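Bromo domain containing protein (Cryptosporidium parvum, PDB 5U9N) probably binds acetylated lysine through this second bromodomain, whose pocket here holds the ligand bromosporine. Local coordinates at residues A[7-10]-A[11-15]; A[91-95]-A[96-100]; A[136-140]-A[141-145]. All blocks are in the same frame, centred on the assembly; numbering follows the deposited sequence.

The three contacts cluster where the ends of the bundle helices meet: centres lie about 11 Å apart for interactions 1 and 2, about 10 Å for 1 and 3, and about 14 Å for 2 and 3. Interaction 1 meets interaction 3 through Glu12 OE2 and Ser141 OG, a probable hydrogen bond of 2.8 Å. Interaction 2 meets interaction 3 where Glu100 OE1 lies 3.0 Å from Trp138 NE1, and interaction 1 where Trp9 CH2 packs 3.4 Å from Asn95 CA. The bromosporine pocket is formed elsewhere: Cys110 and Phe113 lie in the last turn of helix 96-113 and Asn114 just beyond it, whereas the beginning of that helix belongs to interaction 2.

Interaction 1 of 3, residues A[7-10]-A[11-15]; sequences YDWR and NECLR. With SO4 (sulfate ion), chain D.
Trp9 and Cys13 meet one helical turn apart in a local sulfur-aromatic contact on the opening turns of helix 9-20. The thiol comes to the rim of the indole: Cys13 SG is 3.8 Å from Trp9 CE3 and lies 83° off the normal of the six-membered ring, so the sulfur meets the ring edge. Trp9 CG is turned between its own N and carbonyl carbon (chi1 66°), which sets the indole alongside the extended chain of Arg10. Arg10 CG rests over one indole face, offset toward the rim, while Trp9 CZ2 sits 3.3 Å above the guanidinium plane.

A sulfate ion, probably from the crystallisation liquor, is held at the guanidinium edge. Arg10 NH2 donates to sulfate O1 over 2.8 Å in a fairly straight bond (160°), NE adds a weak one to the same oxygen, and Trp9 CZ2 borders it. Helix 9-20 is the first of the bromodomain's left-handed bundle, the helix usually called αZ, and Asp8 occupies its N-cap position. From there the Asp8 carbonyl O takes a weak bond from Glu12 N. Next come Cys13 N to Trp9 O at 3.0 Å and Leu14 N to Arg10 O at 2.9 Å, the regular helical pattern. The Asp8 carboxylate and Asn11 amide planes stand nearly perpendicular; the approach of Asn11 ND2 to Asp8 OD2 has a poor angle for a hydrogen bond, and Asn11 ND2 bonds weakly to Asp6.

Farther along, Arg15 grips the Glu12 carboxylate side-on, NE to OE1 at 3.2 Å and NH2 to OE2 at 2.8 Å in a salt bridge. Glu12 OE2 also bonds to Ser141, so this oxygen has two partners. Tyr147 meets Trp9 edge-to-face, and Phe99 touches Cys13 from helix 96-113.

Interaction 2 of 3, residues A[91-95]-A[96-100]; sequences QTIEN and PHEFE
With chi1 at 43°, Asn95 holds its CG between the backbone N and the carbonyl carbon, and its amide oxygen thereby reaches forward over the first turn of helix 96-113. Asn95 OD1 accepts from Glu98 N at 2.9 Å; the donor arrives almost in line with the side-chain C=O (165°). This is an N-cap, and the backbone of the same residue adds to it: Asn95 O takes Phe99 N at 3.2 Å, in the carbonyl plane, besides a weak bond from Glu98 N. Pro96, which has no N-H to offer, fills the first helical position. The helix begun here is the one usually called αB in bromodomains, entered from the loop after helix 57-65.

Glu98, extended beyond CG, sends its carboxylate back toward that loop, where a water links its OE1 to Thr92 O by weak bonds. Its CG passes the methyl CG2 of Ile93, which also packs 3.9 Å from Phe99 CB as the two side chains cross obliquely. Phe99 then continues inward to Ile60 and Phe134, whereas Pro96 touches Trp9 and Trp138, and Val143, Phe144 and Tyr147 of helix 143-148.

Interaction 3 of 3, residues A[136-140]-A[141-145]; sequences NLWNK and SNVFL
Val143 CG1 stands over one face of the Trp138 indole, 3.8 Å from the centroid of the six-membered ring and only 18° off its normal, a CH-pi contact. The methyl is nearest to Trp138 CH2, at 3.6 Å, displaced toward the rim, and CG2 follows beside it. Phe144 meets the indole near its pyrrole side: its CE2 lies 3.6 Å from Trp138 NE1, with the phenyl plane at 77° to the five-membered ring and the side chains crossing at about a right angle, in an oblique pairing. Trp138 CG is anti to its backbone N (chi1 -159°), swinging the indole toward residues that lie beyond the turn that follows.

The link between the two helices is shaped by Ser141. Its backbone N donates to Trp138 O at 3.2 Å, from well above the carbonyl plane, in a tight turn at the close of helix 122-139, αC of the bromodomain bundle. Its OG, anti to N, accepts from Val143 N at 3.1 Å in an ST turn that leads into the short helix 143-148. The same hydroxyl is also bonded to Glu12, so two partners fix its position.

Trp138 of helix 122-139 and Val143 of helix 143-148 pack against their neighbours: Val143 touches Cys13 of helix 9-20, and Pro96 of helix 96-113 touches Trp138, Val143 and Phe144.

Interaction 1 of 3, residues A[7-10]-A[11-15]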
loop_
_atom_site.group_PDB
_atom_site.type_symbol
_atom_site.label_atom_id
_atom_site.label_comp_id
_atom_site.label_asym_id
_atom_site.label_seq_id
_atom_site.Cartn_x
_atom_site.Cartn_y
_atom_site.Cartn_z
ATOM N N TYR A 7 13.456 -4.161 -17.467
ATOM C CA TYR A 7 14.459 -3.075 -17.323
ATOM C C TYR A 7 13.907 -1.880 -16.484
ATOM O O TYR A 7 14.688 -1.217 -15.798
ATOM C CB TYR A 7 14.967 -2.566 -18.688
ATOM N N ASP A 8 12.583 -1.619 -16.519
ATOM C CA ASP A 8 12.005 -0.500 -15.777
ATOM C C ASP A 8 11.671 -0.914 -14.338
ATOM O O ASP A 8 10.919 -1.874 -14.129
ATOM C CB ASP A 8 10.744 0.009 -16.492
ATOM C CG ASP A 8 10.187 1.315 -15.950
ATOM O OD1 ASP A 8 10.956 2.073 -15.312
ATOM O OD2 ASP A 8 8.998 1.605 -16.211
ATOM N N TRP A 9 12.236 -0.192 -13.345
ATOM C CA TRP A 9 12.000 -0.492 -11.931
ATOM C C TRP A 9 10.578 -0.099 -11.503
ATOM O O TRP A 9 10.054 -0.679 -10.570
ATOM C CB TRP A 9 13.041 0.210 -11.035
ATOM C CG TRP A 9 12.955 1.710 -11.030
ATOM C CD1 TRP A 9 13.700 2.573 -11.775
ATOM C CD2 TRP A 9 12.173 2.521 -10.137
ATOM N NE1 TRP A 9 13.384 3.873 -11.449
ATOM C CE2 TRP A 9 12.456 3.868 -10.441
ATOM C CE3 TRP A 9 11.204 2.239 -9.160
ATOM C CZ2 TRP A 9 11.838 4.928 -9.774
ATOM C CZ3 TRP A 9 10.580 3.296 -8.516
ATOM C CH2 TRP A 9 10.915 4.615 -8.806
ATOM N N ARG A 10 9.977 0.905 -12.157
ATOM C CA ARG A 10 8.610 1.337 -11.859
ATOM C C ARG A 10 7.590 0.269 -12.266
ATOM O O ARG A 10 6.601 0.088 -11.572
ATOM C CB ARG A 10 8.297 2.652 -12.571
ATOM C CG ARG A 10 9.024 3.837 -11.996
ATOM C CD ARG A 10 8.989 5.020 -12.935
ATOM N NE ARG A 10 9.849 6.110 -12.469
ATOM C CZ ARG A 10 9.492 7.039 -11.589
ATOM N NH1 ARG A 10 8.264 7.042 -11.074
ATOM N NH2 ARG A 10 10.347 7.989 -11.234
ATOM N N ASN A 11 7.814 -0.416 -13.401
ATOM C CA ASN A 11 6.935 -1.514 -13.831
ATOM C C ASN A 11 7.091 -2.707 -12.888
ATOM O O ASN A 11 6.113 -3.403 -12.612
ATOM C CB ASN A 11 7.225 -1.929 -15.285
ATOM C CG ASN A 11 6.724 -0.929 -16.320
ATOM O OD1 ASN A 11 5.673 -0.301 -16.155
ATOM N ND2 ASN A 11 7.403 -0.844 -17.459
ATOM N N GLU A 12 8.309 -2.905 -12.338
ATOM C CA GLU A 12 8.576 -3.950 -11.335
ATOM C C GLU A 12 7.794 -3.625 -10.035
ATOM O O GLU A 12 7.260 -4.536 -9.393
ATOM C CB GLU A 12 10.100 -4.067 -11.078
ATOM C CG GLU A 12 10.507 -5.107 -10.041
ATOM C CD GLU A 12 10.121 -6.542 -10.333
ATOM O OE1 GLU A 12 9.846 -6.864 -11.511
ATOM O OE2 GLU A 12 10.080 -7.349 -9.375
ATOM N N CYS A 13 7.648 -2.319 -9.714
ATOM C CA CYS A 13 6.828 -1.865 -8.579
ATOM C C CYS A 13 5.349 -2.102 -8.872
ATOM O O CYS A 13 4.608 -2.532 -7.993
ATOM C CB CYS A 13 7.092 -0.391 -8.276
ATOM S SG CYS A 13 8.698 -0.065 -7.527
ATOM N N LEU A 14 4.910 -1.777 -10.090
ATOM C CA LEU A 14 3.519 -1.964 -10.479
ATOM C C LEU A 14 3.148 -3.461 -10.506
ATOM O O LEU A 14 2.050 -3.833 -10.075
ATOM C CB LEU A 14 3.271 -1.327 -11.831
ATOM C CG LEU A 14 1.856 -1.458 -12.359
ATOM C CD1 LEU A 14 0.871 -0.713 -11.467
ATOM C CD2 LEU A 14 1.783 -1.000 -13.804
ATOM N N ARG A 15 4.056 -4.310 -11.007
ATOM C CA ARG A 15 3.863 -5.771 -11.003
ATOM C C ARG A 15 3.558 -6.250 -9.575
ATOM O O ARG A 15 2.585 -6.971 -9.367
ATOM C CB ARG A 15 5.127 -6.483 -11.530
ATOM C CG ARG A 15 4.974 -7.989 -11.688
ATOM C CD ARG A 15 6.298 -8.664 -12.058
ATOM N NE ARG A 15 7.278 -8.635 -10.956
ATOM C CZ ARG A 15 7.285 -9.462 -9.907
ATOM N NH1 ARG A 15 6.348 -10.393 -9.778
ATOM N NH2 ARG A 15 8.221 -9.352 -8.977
HETATM S S SO4 D . 13.713 7.263 -13.336
HETATM O O1 SO4 D . 12.938 7.472 -12.115
HETATM O O2 SO4 D . 15.059 6.812 -12.978
HETATM O O3 SO4 D . 13.795 8.522 -14.075
HETATM O O4 SO4 D . 13.058 6.254 -14.172
#

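Interaction 2 of 3, residues A[91-95]-A[96-100]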
loop_
_atom_site.group_PDB
_atom_site.type_symbol
_atom_site.label_atom_id
_atom_site.label_comp_id
_atom_site.label_asym_id
_atom_site.label_seq_id
_atom_site.Cartn_x
_atom_site.Cartn_y
_atom_site.Cartn_z
ATOM N N GLN A 91 2.183 14.346 -7.187
ATOM C CA GLN A 91 3.534 13.949 -6.765
ATOM C C GLN A 91 4.013 12.717 -7.561
ATOM O O GLN A 91 3.205 12.056 -8.214
ATOM C CB GLN A 91 3.547 13.648 -5.255
ATOM C CG GLN A 91 3.055 14.817 -4.394
ATOM C CD GLN A 91 2.705 14.381 -2.996
ATOM O OE1 GLN A 91 1.530 14.296 -2.624
ATOM N NE2 GLN A 91 3.716 14.098 -2.187
ATOM N N THR A 92 5.324 12.427 -7.520
ATOM C CA THR A 92 5.897 11.280 -8.238
ATOM C C THR A 92 6.860 10.517 -7.328
ATOM O O THR A 92 7.568 11.128 -6.526
ATOM C CB THR A 92 6.599 11.747 -9.534
ATOM O OG1 THR A 92 6.788 10.617 -10.394
ATOM C CG2 THR A 92 7.946 12.423 -9.269
ATOM N N ILE A 93 6.880 9.182 -7.457
ATOM C CA ILE A 93 7.760 8.314 -6.668
ATOM C C ILE A 93 9.176 8.334 -7.306
ATOM O O ILE A 93 9.357 7.835 -8.418
ATOM C CB ILE A 93 7.165 6.866 -6.567
ATOM C CG1 ILE A 93 5.839 6.882 -5.796
ATOM C CG2 ILE A 93 8.161 5.907 -5.866
ATOM C CD1 ILE A 93 4.935 5.914 -6.181
ATOM N N GLU A 94 10.174 8.916 -6.585
ATOM C CA GLU A 94 11.525 9.110 -7.112
ATOM C C GLU A 94 12.339 7.838 -7.134
ATOM O O GLU A 94 13.312 7.785 -7.871
ATOM C CB GLU A 94 12.292 10.158 -6.285
ATOM C CG GLU A 94 11.908 11.603 -6.582
ATOM C CD GLU A 94 12.802 12.622 -5.888
ATOM O OE1 GLU A 94 14.038 12.552 -6.085
ATOM O OE2 GLU A 94 12.273 13.464 -5.124
ATOM N N ASN A 95 12.015 6.835 -6.285
ATOM C CA ASN A 95 12.851 5.627 -6.226
ATOM C C ASN A 95 12.119 4.441 -5.570
ATOM O O ASN A 95 11.055 4.619 -4.990
ATOM C CB ASN A 95 14.151 5.937 -5.455
ATOM C CG ASN A 95 13.943 6.758 -4.209
ATOM O OD1 ASN A 95 13.138 6.429 -3.344
ATOM N ND2 ASN A 95 14.618 7.854 -4.115
ATOM N N PRO A 96 12.706 3.221 -5.612
ATOM C CA PRO A 96 12.049 2.073 -4.967
ATOM C C PRO A 96 11.940 2.222 -3.443
ATOM O O PRO A 96 11.095 1.596 -2.827
ATOM C CB PRO A 96 12.979 0.889 -5.333
ATOM C CG PRO A 96 13.784 1.355 -6.458
ATOM C CD PRO A 96 13.965 2.807 -6.270
ATOM N N HIS A 97 12.775 3.068 -2.851
ATOM C CA HIS A 97 12.799 3.284 -1.400
ATOM C C HIS A 97 11.542 4.046 -0.980
ATOM O O HIS A 97 10.936 3.704 0.025
ATOM C CB HIS A 97 14.077 4.045 -0.984
ATOM C CG HIS A 97 15.335 3.401 -1.460
ATOM N ND1 HIS A 97 16.066 2.565 -0.640
ATOM C CD2 HIS A 97 15.945 3.468 -2.671
ATOM C CE1 HIS A 97 17.102 2.166 -1.366
ATOM N NE2 HIS A 97 17.054 2.676 -2.601
ATOM N N GLU A 98 11.127 5.049 -1.769
ATOM C CA GLU A 98 9.875 5.757 -1.494
ATOM C C GLU A 98 8.660 4.826 -1.765
ATOM O O GLU A 98 7.687 4.869 -1.022
ATOM C CB GLU A 98 9.760 7.058 -2.328
ATOM C CG GLU A 98 8.381 7.700 -2.206
ATOM C CD GLU A 98 8.309 9.186 -2.465
ATOM O OE1 GLU A 98 7.459 9.851 -1.827
ATOM O OE2 GLU A 98 9.058 9.680 -3.338
ATOM N N PHE A 99 8.711 4.009 -2.835
ATOM C CA PHE A 99 7.624 3.081 -3.110
ATOM C C PHE A 99 7.453 2.132 -1.927
ATOM O O PHE A 99 6.316 1.903 -1.483
ATOM C CB PHE A 99 7.886 2.272 -4.402
ATOM C CG PHE A 99 6.820 1.251 -4.706
ATOM C CD1 PHE A 99 5.652 1.617 -5.346
ATOM C CD2 PHE A 99 6.949 -0.054 -4.282
ATOM C CE1 PHE A 99 4.646 0.680 -5.583
ATOM C CE2 PHE A 99 5.969 -0.998 -4.575
ATOM C CZ PHE A 99 4.813 -0.614 -5.194
ATOM N N GLU A 100 8.574 1.578 -1.411
ATOM C CA GLU A 100 8.523 0.677 -0.252
ATOM C C GLU A 100 7.849 1.372 0.948
ATOM O O GLU A 100 6.976 0.794 1.597
ATOM C CB GLU A 100 9.922 0.216 0.131
ATOM C CG GLU A 100 9.929 -0.881 1.182
ATOM C CD GLU A 100 11.291 -1.235 1.735
ATOM O OE1 GLU A 100 12.299 -1.027 1.021
ATOM O OE2 GLU A 100 11.347 -1.763 2.869
HETATM O O HOH W 1 5.701 10.417 -3.910
#

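Interaction 3 of 3, residues A[136-140]-A[141-145]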
loop_
_atom_site.group_PDB
_atom_site.type_symbol
_atom_site.label_atom_id
_atom_site.label_comp_id
_atom_site.label_asym_id
_atom_site.label_seq_id
_atom_site.Cartn_x
_atom_site.Cartn_y
_atom_site.Cartn_z
ATOM N N ASN A 136 7.772 -10.608 1.166
ATOM C CA ASN A 136 8.255 -11.774 0.443
ATOM C C ASN A 136 8.476 -11.466 -1.050
ATOM O O ASN A 136 9.444 -11.956 -1.626
ATOM C CB ASN A 136 7.292 -12.950 0.613
ATOM C CG ASN A 136 7.576 -13.736 1.877
ATOM O OD1 ASN A 136 8.416 -14.650 1.890
ATOM N ND2 ASN A 136 6.998 -13.304 2.999
ATOM N N LEU A 137 7.589 -10.671 -1.671
ATOM C CA LEU A 137 7.748 -10.273 -3.069
ATOM C C LEU A 137 8.913 -9.304 -3.211
ATOM O O LEU A 137 9.747 -9.452 -4.108
ATOM C CB LEU A 137 6.463 -9.595 -3.588
ATOM C CG LEU A 137 5.210 -10.473 -3.649
ATOM C CD1 LEU A 137 4.040 -9.698 -4.155
ATOM C CD2 LEU A 137 5.443 -11.696 -4.506
ATOM N N TRP A 138 8.955 -8.305 -2.341
ATOM C CA TRP A 138 9.990 -7.270 -2.355
ATOM C C TRP A 138 11.395 -7.848 -2.142
ATOM O O TRP A 138 12.321 -7.478 -2.854
ATOM C CB TRP A 138 9.687 -6.236 -1.263
ATOM C CG TRP A 138 10.342 -4.911 -1.464
ATOM C CD1 TRP A 138 11.164 -4.269 -0.597
ATOM C CD2 TRP A 138 10.081 -3.991 -2.521
ATOM N NE1 TRP A 138 11.465 -3.021 -1.069
ATOM C CE2 TRP A 138 10.788 -2.809 -2.233
ATOM C CE3 TRP A 138 9.361 -4.071 -3.718
ATOM C CZ2 TRP A 138 10.845 -1.742 -3.119
ATOM C CZ3 TRP A 138 9.351 -2.976 -4.560
ATOM C CH2 TRP A 138 10.098 -1.830 -4.261
ATOM N N ASN A 139 11.552 -8.747 -1.168
ATOM C CA ASN A 139 12.856 -9.340 -0.842
ATOM C C ASN A 139 13.443 -10.203 -1.978
ATOM O O ASN A 139 14.650 -10.378 -2.001
ATOM C CB ASN A 139 12.758 -10.197 0.414
ATOM C CG ASN A 139 12.546 -9.408 1.677
ATOM O OD1 ASN A 139 12.650 -8.176 1.700
ATOM N ND2 ASN A 139 12.212 -10.108 2.754
ATOM N N LYS A 140 12.596 -10.783 -2.870
ATOM C CA LYS A 140 13.076 -11.637 -3.959
ATOM C C LYS A 140 13.054 -10.869 -5.324
ATOM O O LYS A 140 13.400 -11.461 -6.349
ATOM C CB LYS A 140 12.241 -12.974 -4.028
ATOM C CG LYS A 140 10.954 -12.918 -4.827
ATOM C CD LYS A 140 10.022 -14.110 -4.503
ATOM C CE LYS A 140 8.647 -14.005 -5.171
ATOM N NZ LYS A 140 8.540 -14.852 -6.400
ATOM N N SER A 141 12.806 -9.517 -5.292
ATOM C CA SER A 141 12.714 -8.654 -6.482
ATOM C C SER A 141 14.068 -7.979 -6.860
ATOM O O SER A 141 14.826 -7.587 -5.981
ATOM C CB SER A 141 11.664 -7.561 -6.238
ATOM O OG SER A 141 11.689 -6.532 -7.212
ATOM N N ASN A 142 14.271 -7.711 -8.188
ATOM C CA ASN A 142 15.464 -7.006 -8.723
ATOM C C ASN A 142 15.221 -5.474 -8.867
ATOM O O ASN A 142 15.992 -4.795 -9.535
ATOM C CB ASN A 142 15.868 -7.581 -10.108
ATOM C CG ASN A 142 14.848 -7.377 -11.208
ATOM O OD1 ASN A 142 13.665 -7.120 -10.969
ATOM N ND2 ASN A 142 15.281 -7.512 -12.433
ATOM N N VAL A 143 14.134 -4.963 -8.269
ATOM C CA VAL A 143 13.707 -3.559 -8.359
ATOM C C VAL A 143 14.870 -2.559 -8.036
ATOM O O VAL A 143 15.002 -1.549 -8.734
ATOM C CB VAL A 143 12.482 -3.333 -7.423
ATOM C CG1 VAL A 143 12.868 -3.461 -5.943
ATOM C CG2 VAL A 143 11.816 -2.002 -7.709
ATOM N N PHE A 144 15.709 -2.857 -7.005
ATOM C CA PHE A 144 16.870 -2.026 -6.649
ATOM C C PHE A 144 18.002 -2.214 -7.641
ATOM O O PHE A 144 18.690 -1.263 -7.958
ATOM C CB PHE A 144 17.376 -2.355 -5.239
ATOM C CG PHE A 144 16.418 -1.962 -4.151
ATOM C CD1 PHE A 144 16.231 -0.633 -3.818
ATOM C CD2 PHE A 144 15.648 -2.914 -3.505
ATOM C CE1 PHE A 144 15.322 -0.272 -2.839
ATOM C CE2 PHE A 144 14.708 -2.540 -2.556
ATOM C CZ PHE A 144 14.538 -1.219 -2.245
ATOM N N LEU A 145 18.212 -3.437 -8.130
ATOM C CA LEU A 145 19.247 -3.683 -9.148
ATOM C C LEU A 145 18.869 -3.006 -10.475
ATOM O O LEU A 145 19.760 -2.614 -11.230
ATOM C CB LEU A 145 19.476 -5.171 -9.363
ATOM C CG LEU A 145 19.784 -5.976 -8.109
ATOM C CD1 LEU A 145 19.873 -7.434 -8.427
ATOM C CD2 LEU A 145 21.051 -5.480 -7.445
#